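Side-chain contacts in lectin (Colocasia esculenta, PDB 5T1X), which probably binds mannose-containing glycans, as a sugar-binding plant lectin related to the snowdrop (GNA) lectin: residues D18-L21 / H26-V29; G32-V37 / E54-R59. One frame throughout, in Å; residues are numbered along the deposited sequence.

In the fold
Reading from the N terminus, contact 1 comes first: it closes the tight turn between strands 19-23 and 26-30 and makes them a beta hairpin. The chain then runs straight into contact 2, whose first segment leads into strand 36-39. That contact closes only when the chain returns at 54-59, so the two loops follow one another and neither nests nor crosses. Their seam is Val29 N to Val37 O, a probable backbone hydrogen bond inside one sheet, with Asp18 OD1 also taking the N-H of Gly32. Contact 2 then ties that sheet to the neighbouring one, which holds strand 57-60, while Leu21 and Leu28 of contact 1 lean on strand 89-92 of the third.

Contact 1: residues D18-L21 / H26-V29; sequences DGRL and HQLV
Gln27 OE1 takes a hydrogen bond from Arg20 NH1 at 2.8 Å, the bond running nearly in the guanidinium plane. The two side chains lie side by side and point the same way, their flat ends turned 28° from each other. Arg20 gets there by a bend: with chi3 at 68° its chain folds back, and NH2 reaches Asp18 O at 2.9 Å, on a lone pair in the carbonyl plane, while NE adds a weak bond to the same oxygen. Held by the backbone carbonyl on one part of its rim and by the amide on another, the guanidinium has its rotation largely fixed. Val29 sits against one face, off-centre toward the rim, with CG2 3.6 Å from NH1 of Arg20; its other methyl, CG1, lies near NH2. This is one face of a beta hairpin, in which Arg20 and Val29 form an antiparallel non-hydrogen-bonded pair. One step on, Leu21 and Leu28 form the hydrogen-bonded pair: Leu21 N meets Leu28 O at 2.9 Å, and Leu28 N returns the bond to Leu21 O. That last oxygen is also approached by Gln27 CA, 3.2 Å from Leu21 O, in a CA-H...O contact. Both leucines turn to the other face of the sheet, where their CB atoms are 4.3 Å apart and both side chains rest on Leu90.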
ATOM      1  N   ASP B  18      -9.504  19.219   1.332  1.00 10.16           N
ATOM      2  CA  ASP B  18      -9.847  18.579   0.057  1.00 10.38           C
ATOM      3  C   ASP B  18      -8.629  17.872  -0.594  1.00 12.96           C
ATOM      4  O   ASP B  18      -8.693  17.497  -1.767  1.00 12.19           O
ATOM      5  CB  ASP B  18     -10.554  19.559  -0.918  1.00 12.29           C
ATOM      6  CG  ASP B  18     -11.694  20.322  -0.248  1.00 17.90           C
ATOM      7  OD1 ASP B  18     -12.596  19.670   0.319  1.00 15.07           O
ATOM      8  OD2 ASP B  18     -11.639  21.564  -0.226  1.00 22.30           O
ATOM      9  N   GLY B  19      -7.583  17.618   0.206  1.00 10.23           N
ATOM     10  CA  GLY B  19      -6.437  16.803  -0.189  1.00 10.65           C
ATOM     11  C   GLY B  19      -6.925  15.382  -0.396  1.00 13.02           C
ATOM     12  O   GLY B  19      -7.876  14.955   0.274  1.00 12.27           O
ATOM     13  N   ARG B  20      -6.335  14.644  -1.346  1.00  8.96           N
ATOM     14  CA  ARG B  20      -6.888  13.331  -1.662  1.00  8.76           C
ATOM     15  C   ARG B  20      -5.904  12.311  -2.198  1.00 12.97           C
ATOM     16  O   ARG B  20      -4.830  12.663  -2.699  1.00 11.54           O
ATOM     17  CB  ARG B  20      -7.979  13.516  -2.746  1.00  9.06           C
ATOM     18  CG  ARG B  20      -7.445  13.986  -4.120  1.00 12.54           C
ATOM     19  CD  ARG B  20      -8.531  14.568  -4.993  1.00 14.65           C
ATOM     20  NE  ARG B  20      -9.004  15.830  -4.421  1.00 27.47           N
ATOM     21  CZ  ARG B  20     -10.232  16.309  -4.558  1.00 36.57           C
ATOM     22  NH1 ARG B  20     -11.133  15.656  -5.280  1.00 27.12           N
ATOM     23  NH2 ARG B  20     -10.568  17.453  -3.981  1.00 15.98           N
ATOM     24  N   LEU B  21      -6.340  11.042  -2.161  1.00  8.91           N
ATOM     25  CA  LEU B  21      -5.702   9.939  -2.860  1.00  7.21           C
ATOM     26  C   LEU B  21      -6.490   9.714  -4.131  1.00 11.77           C
ATOM     27  O   LEU B  21      -7.714   9.914  -4.142  1.00 11.60           O
ATOM     28  CB  LEU B  21      -5.649   8.638  -2.026  1.00  7.17           C
ATOM     29  CG  LEU B  21      -5.041   8.708  -0.627  1.00 11.56           C
ATOM     30  CD1 LEU B  21      -4.924   7.329  -0.045  1.00 11.59           C
ATOM     31  CD2 LEU B  21      -3.671   9.398  -0.641  1.00 14.69           C
ATOM     32  N   HIS B  26     -11.099   6.345  -9.104  1.00 12.42           N
ATOM     33  CA  HIS B  26     -11.401   6.409  -7.664  1.00 10.79           C
ATOM     34  C   HIS B  26     -10.678   7.562  -6.973  1.00 12.63           C
ATOM     35  O   HIS B  26      -9.549   7.891  -7.335  1.00 11.81           O
ATOM     36  CB  HIS B  26     -11.004   5.101  -6.944  1.00 10.78           C
ATOM     37  CG  HIS B  26     -11.375   3.847  -7.677  1.00 13.63           C
ATOM     38  ND1 HIS B  26     -12.695   3.531  -7.941  1.00 15.22           N
ATOM     39  CD2 HIS B  26     -10.581   2.866  -8.170  1.00 14.57           C
ATOM     40  CE1 HIS B  26     -12.669   2.381  -8.598  1.00 14.96           C
ATOM     41  NE2 HIS B  26     -11.422   1.936  -8.755  1.00 15.05           N
ATOM     42  N   GLN B  27     -11.311   8.142  -5.938  1.00  9.29           N
ATOM     43  CA  GLN B  27     -10.712   9.196  -5.111  1.00  8.57           C
ATOM     44  C   GLN B  27     -11.076   8.978  -3.650  1.00 11.96           C
ATOM     45  O   GLN B  27     -12.182   8.531  -3.371  1.00 12.79           O
ATOM     46  CB  GLN B  27     -11.186  10.608  -5.520  1.00 11.04           C
ATOM     47  CG  GLN B  27     -10.977  10.994  -6.973  1.00 22.37           C
ATOM     48  CD  GLN B  27     -11.599  12.342  -7.229  1.00 38.22           C
ATOM     49  OE1 GLN B  27     -11.049  13.381  -6.863  1.00 31.22           O
ATOM     50  NE2 GLN B  27     -12.791  12.352  -7.808  1.00 27.41           N
ATOM     51  N   LEU B  28     -10.169   9.311  -2.732  1.00  7.12           N
ATOM     52  CA  LEU B  28     -10.438   9.293  -1.291  1.00  7.17           C
ATOM     53  C   LEU B  28     -10.098  10.686  -0.821  1.00  9.25           C
ATOM     54  O   LEU B  28      -8.926  11.044  -0.794  1.00  7.91           O
ATOM     55  CB  LEU B  28      -9.668   8.184  -0.524  1.00  6.93           C
ATOM     56  CG  LEU B  28      -9.926   8.141   0.999  1.00 10.51           C
ATOM     57  CD1 LEU B  28     -11.371   7.699   1.320  1.00 11.51           C
ATOM     58  CD2 LEU B  28      -8.941   7.226   1.704  1.00 10.78           C
ATOM     59  N   VAL B  29     -11.126  11.499  -0.512  1.00  7.80           N
ATOM     60  CA  VAL B  29     -10.941  12.921  -0.209  1.00  8.03           C
ATOM     61  C   VAL B  29     -11.192  13.257   1.267  1.00 10.91           C
ATOM     62  O   VAL B  29     -12.266  12.973   1.773  1.00  8.84           O
ATOM     63  CB  VAL B  29     -11.870  13.810  -1.111  1.00 11.42           C
ATOM     64  CG1 VAL B  29     -11.483  15.282  -1.003  1.00 11.05           C
ATOM     65  CG2 VAL B  29     -11.847  13.361  -2.577  1.00 11.64           C
TER

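Contact 2: residues G32-V37 / E54-R59; sequences GDCNLV and EHCFLR
Cys34 and Cys56 are joined by a disulfide, SG of Cys34 to SG of Cys56 at 2.0 Å, and the two ends of the bridge set out differently. SG of Cys34 stands opposite its own backbone N (chi1 -154°), whereas SG of Cys56 turns back beside its own N (chi1 -55°). With chi3 at -92° the two CB-SG arms are close to perpendicular, the relaxed twist for an S-S bond. Two conformers are modelled for each cysteine, so finer detail of the bridge should be read with care. Farther along, Leu36 and Leu58 meet with their isobutyl groups crossed at about a right angle. Each offers both methyls: CD2 of Leu36 is 3.9 Å from CD1 of Leu58, and CD1 of Leu36 is 4.0 Å from CD2 of Leu58. Ile68 packs against Leu36 and Cys56, while Leu28 adds to the cover of Leu36. A water bridges the backbones, accepting from Cys56 N at 3.0 Å and donating weakly to Gly32 O. Within 32-37 the chain is shaped by an Asx turn, Asp33 OD1 accepting from Asn35 N at 3.2 Å from above the carboxylate plane; Gln31 NE2 reaches the same oxygen. Bridge and leucines thus join two sheets of what is probably the beta-prism II fold of GNA-related lectins. Gln31, Asp33, Asn35, Val37 and Tyr39 match their QxDxNxVxY mannose-recognition motif, and the disulfide has one end at Cys34, within that sequence.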
ATOM      1  N   GLY B  32     -13.000  19.627   3.163  1.00 10.66           N
ATOM      2  CA  GLY B  32     -13.027  20.821   4.002  1.00 11.47           C
ATOM      3  C   GLY B  32     -14.228  20.907   4.921  1.00 14.87           C
ATOM      4  O   GLY B  32     -14.245  21.760   5.810  1.00 15.40           O
ATOM      5  N   ASP B  33     -15.249  20.031   4.721  1.00  9.63           N
ATOM      6  CA  ASP B  33     -16.443  19.998   5.575  1.00  8.73           C
ATOM      7  C   ASP B  33     -16.339  18.911   6.670  1.00 12.33           C
ATOM      8  O   ASP B  33     -17.349  18.572   7.284  1.00 12.72           O
ATOM      9  CB  ASP B  33     -17.711  19.775   4.738  1.00  8.87           C
ATOM     10  CG  ASP B  33     -17.802  18.398   4.117  1.00 13.98           C
ATOM     11  OD1 ASP B  33     -16.754  17.752   3.948  1.00 13.21           O
ATOM     12  OD2 ASP B  33     -18.918  17.978   3.779  1.00 12.54           O
ATOM     13  N   CYS B  34     -15.119  18.377   6.895  1.00 10.57           N
ATOM     14  CA  CYS B  34     -14.775  17.372   7.904  0.70  9.38           C
ATOM     15  C   CYS B  34     -15.284  15.969   7.527  1.00 13.78           C
ATOM     16  O   CYS B  34     -15.237  15.062   8.362  1.00 13.66           O
ATOM     17  CB  CYS B  34     -15.255  17.790   9.295  0.70  8.98           C
ATOM     18  SG  CYS B  34     -14.294  17.073  10.649  0.70 11.89           S
ATOM     19  N   ASN B  35     -15.672  15.770   6.262  1.00  9.90           N
ATOM     20  CA  ASN B  35     -16.136  14.478   5.795  1.00  8.30           C
ATOM     21  C   ASN B  35     -15.080  13.793   4.941  1.00 11.19           C
ATOM     22  O   ASN B  35     -14.553  14.407   4.012  1.00  9.49           O
ATOM     23  CB  ASN B  35     -17.425  14.645   4.979  1.00  9.71           C
ATOM     24  CG  ASN B  35     -18.305  13.423   4.948  1.00 14.95           C
ATOM     25  OD1 ASN B  35     -18.264  12.550   5.827  1.00 12.72           O
ATOM     26  ND2 ASN B  35     -19.186  13.379   3.975  1.00 11.72           N
ATOM     27  N   LEU B  36     -14.766  12.535   5.265  1.00  8.98           N
ATOM     28  CA  LEU B  36     -13.844  11.705   4.477  1.00  8.37           C
ATOM     29  C   LEU B  36     -14.698  10.928   3.492  1.00 11.87           C
ATOM     30  O   LEU B  36     -15.605  10.205   3.915  1.00 10.90           O
ATOM     31  CB  LEU B  36     -13.007  10.774   5.367  1.00  7.89           C
ATOM     32  CG  LEU B  36     -12.104   9.774   4.639  1.00 11.14           C
ATOM     33  CD1 LEU B  36     -10.932  10.489   3.914  1.00  9.44           C
ATOM     34  CD2 LEU B  36     -11.588   8.730   5.625  1.00 13.05           C
ATOM     35  N   VAL B  37     -14.471  11.129   2.185  1.00  7.79           N
ATOM     36  CA  VAL B  37     -15.337  10.513   1.186  1.00  7.26           C
ATOM     37  C   VAL B  37     -14.562   9.708   0.159  1.00 12.10           C
ATOM     38  O   VAL B  37     -13.623  10.202  -0.461  1.00 10.56           O
ATOM     39  CB  VAL B  37     -16.235  11.564   0.468  1.00 10.98           C
ATOM     40  CG1 VAL B  37     -17.253  10.877  -0.444  1.00 10.49           C
ATOM     41  CG2 VAL B  37     -16.960  12.461   1.464  1.00 10.41           C
ATOM     42  N   GLU B  54     -14.119  21.782  12.752  1.00 11.67           N
ATOM     43  CA  GLU B  54     -13.527  22.737  11.823  1.00 12.07           C
ATOM     44  C   GLU B  54     -12.093  22.378  11.526  1.00 13.89           C
ATOM     45  O   GLU B  54     -11.399  21.886  12.422  1.00 13.26           O
ATOM     46  CB  GLU B  54     -13.587  24.170  12.382  1.00 14.20           C
ATOM     47  CG  GLU B  54     -14.990  24.754  12.400  1.00 26.82           C
ATOM     48  CD  GLU B  54     -15.081  26.112  13.067  1.00 58.75           C
ATOM     49  OE1 GLU B  54     -14.899  26.182  14.305  1.00 60.81           O
ATOM     50  OE2 GLU B  54     -15.328  27.109  12.351  1.00 57.91           O
ATOM     51  N   HIS B  55     -11.647  22.636  10.281  1.00 11.54           N
ATOM     52  CA  HIS B  55     -10.270  22.468   9.809  1.00 11.08           C
ATOM     53  C   HIS B  55      -9.709  21.095  10.199  1.00 13.64           C
ATOM     54  O   HIS B  55      -8.654  20.998  10.845  1.00 13.75           O
ATOM     55  CB  HIS B  55      -9.402  23.596  10.386  1.00 12.48           C
ATOM     56  CG  HIS B  55      -9.916  24.968  10.062  1.00 17.18           C
ATOM     57  ND1 HIS B  55     -10.469  25.778  11.039  1.00 19.82           N
ATOM     58  CD2 HIS B  55      -9.959  25.616   8.879  1.00 19.73           C
ATOM     59  CE1 HIS B  55     -10.817  26.896  10.422  1.00 19.80           C
ATOM     60  NE2 HIS B  55     -10.527  26.845   9.121  1.00 20.34           N
ATOM     61  N   CYS B  56     -10.443  20.045   9.814  1.00  9.86           N
ATOM     62  CA  CYS B  56     -10.124  18.656  10.132  0.70  8.59           C
ATOM     63  C   CYS B  56      -9.013  18.130   9.248  1.00 14.25           C
ATOM     64  O   CYS B  56      -8.858  18.593   8.114  1.00 16.17           O
ATOM     65  CB  CYS B  56     -11.373  17.787  10.010  0.70  8.06           C
ATOM     66  SG  CYS B  56     -12.765  18.362  11.018  0.70 11.73           S
ATOM     67  N   PHE B  57      -8.300  17.121   9.738  1.00  8.54           N
ATOM     68  CA  PHE B  57      -7.268  16.463   8.963  1.00  7.80           C
ATOM     69  C   PHE B  57      -7.336  14.979   9.223  1.00 11.37           C
ATOM     70  O   PHE B  57      -7.808  14.555  10.280  1.00 10.87           O
ATOM     71  CB  PHE B  57      -5.882  17.029   9.301  1.00  9.26           C
ATOM     72  CG  PHE B  57      -5.410  16.810  10.721  1.00 10.91           C
ATOM     73  CD1 PHE B  57      -4.645  15.695  11.055  1.00 13.92           C
ATOM     74  CD2 PHE B  57      -5.707  17.730  11.720  1.00 13.94           C
ATOM     75  CE1 PHE B  57      -4.206  15.496  12.362  1.00 15.43           C
ATOM     76  CE2 PHE B  57      -5.257  17.535  13.029  1.00 16.69           C
ATOM     77  CZ  PHE B  57      -4.507  16.422  13.338  1.00 15.33           C
ATOM     78  N   LEU B  58      -6.798  14.208   8.285  1.00  7.97           N
ATOM     79  CA  LEU B  58      -6.718  12.755   8.333  1.00  7.29           C
ATOM     80  C   LEU B  58      -5.274  12.344   8.551  1.00  9.17           C
ATOM     81  O   LEU B  58      -4.384  12.848   7.870  1.00  9.49           O
ATOM     82  CB  LEU B  58      -7.227  12.189   6.997  1.00  7.62           C
ATOM     83  CG  LEU B  58      -7.245  10.672   6.873  1.00  9.88           C
ATOM     84  CD1 LEU B  58      -8.466  10.089   7.574  1.00  9.03           C
ATOM     85  CD2 LEU B  58      -7.263  10.247   5.417  1.00  9.85           C
ATOM     86  N   ARG B  59      -5.037  11.392   9.450  1.00  7.52           N
ATOM     87  CA  ARG B  59      -3.674  10.916   9.671  1.00  7.52           C
ATOM     88  C   ARG B  59      -3.684   9.453  10.071  1.00 10.01           C
ATOM     89  O   ARG B  59      -4.442   9.069  10.952  1.00  9.15           O
ATOM     90  CB  ARG B  59      -2.971  11.752  10.754  1.00  7.40           C
ATOM     91  CG  ARG B  59      -1.489  11.395  10.976  1.00  8.48           C
ATOM     92  CD  ARG B  59      -0.914  12.197  12.132  1.00  9.59           C
ATOM     93  NE  ARG B  59       0.482  11.855  12.420  1.00  9.52           N
ATOM     94  CZ  ARG B  59       0.874  10.882  13.245  1.00 12.48           C
ATOM     95  NH1 ARG B  59      -0.025  10.120  13.859  1.00 12.24           N
ATOM     96  NH2 ARG B  59       2.161  10.671  13.467  1.00  9.25           N
TER
HETATM   97  O   HOH W   1     -12.519  20.545   7.670  1.00 23.80           O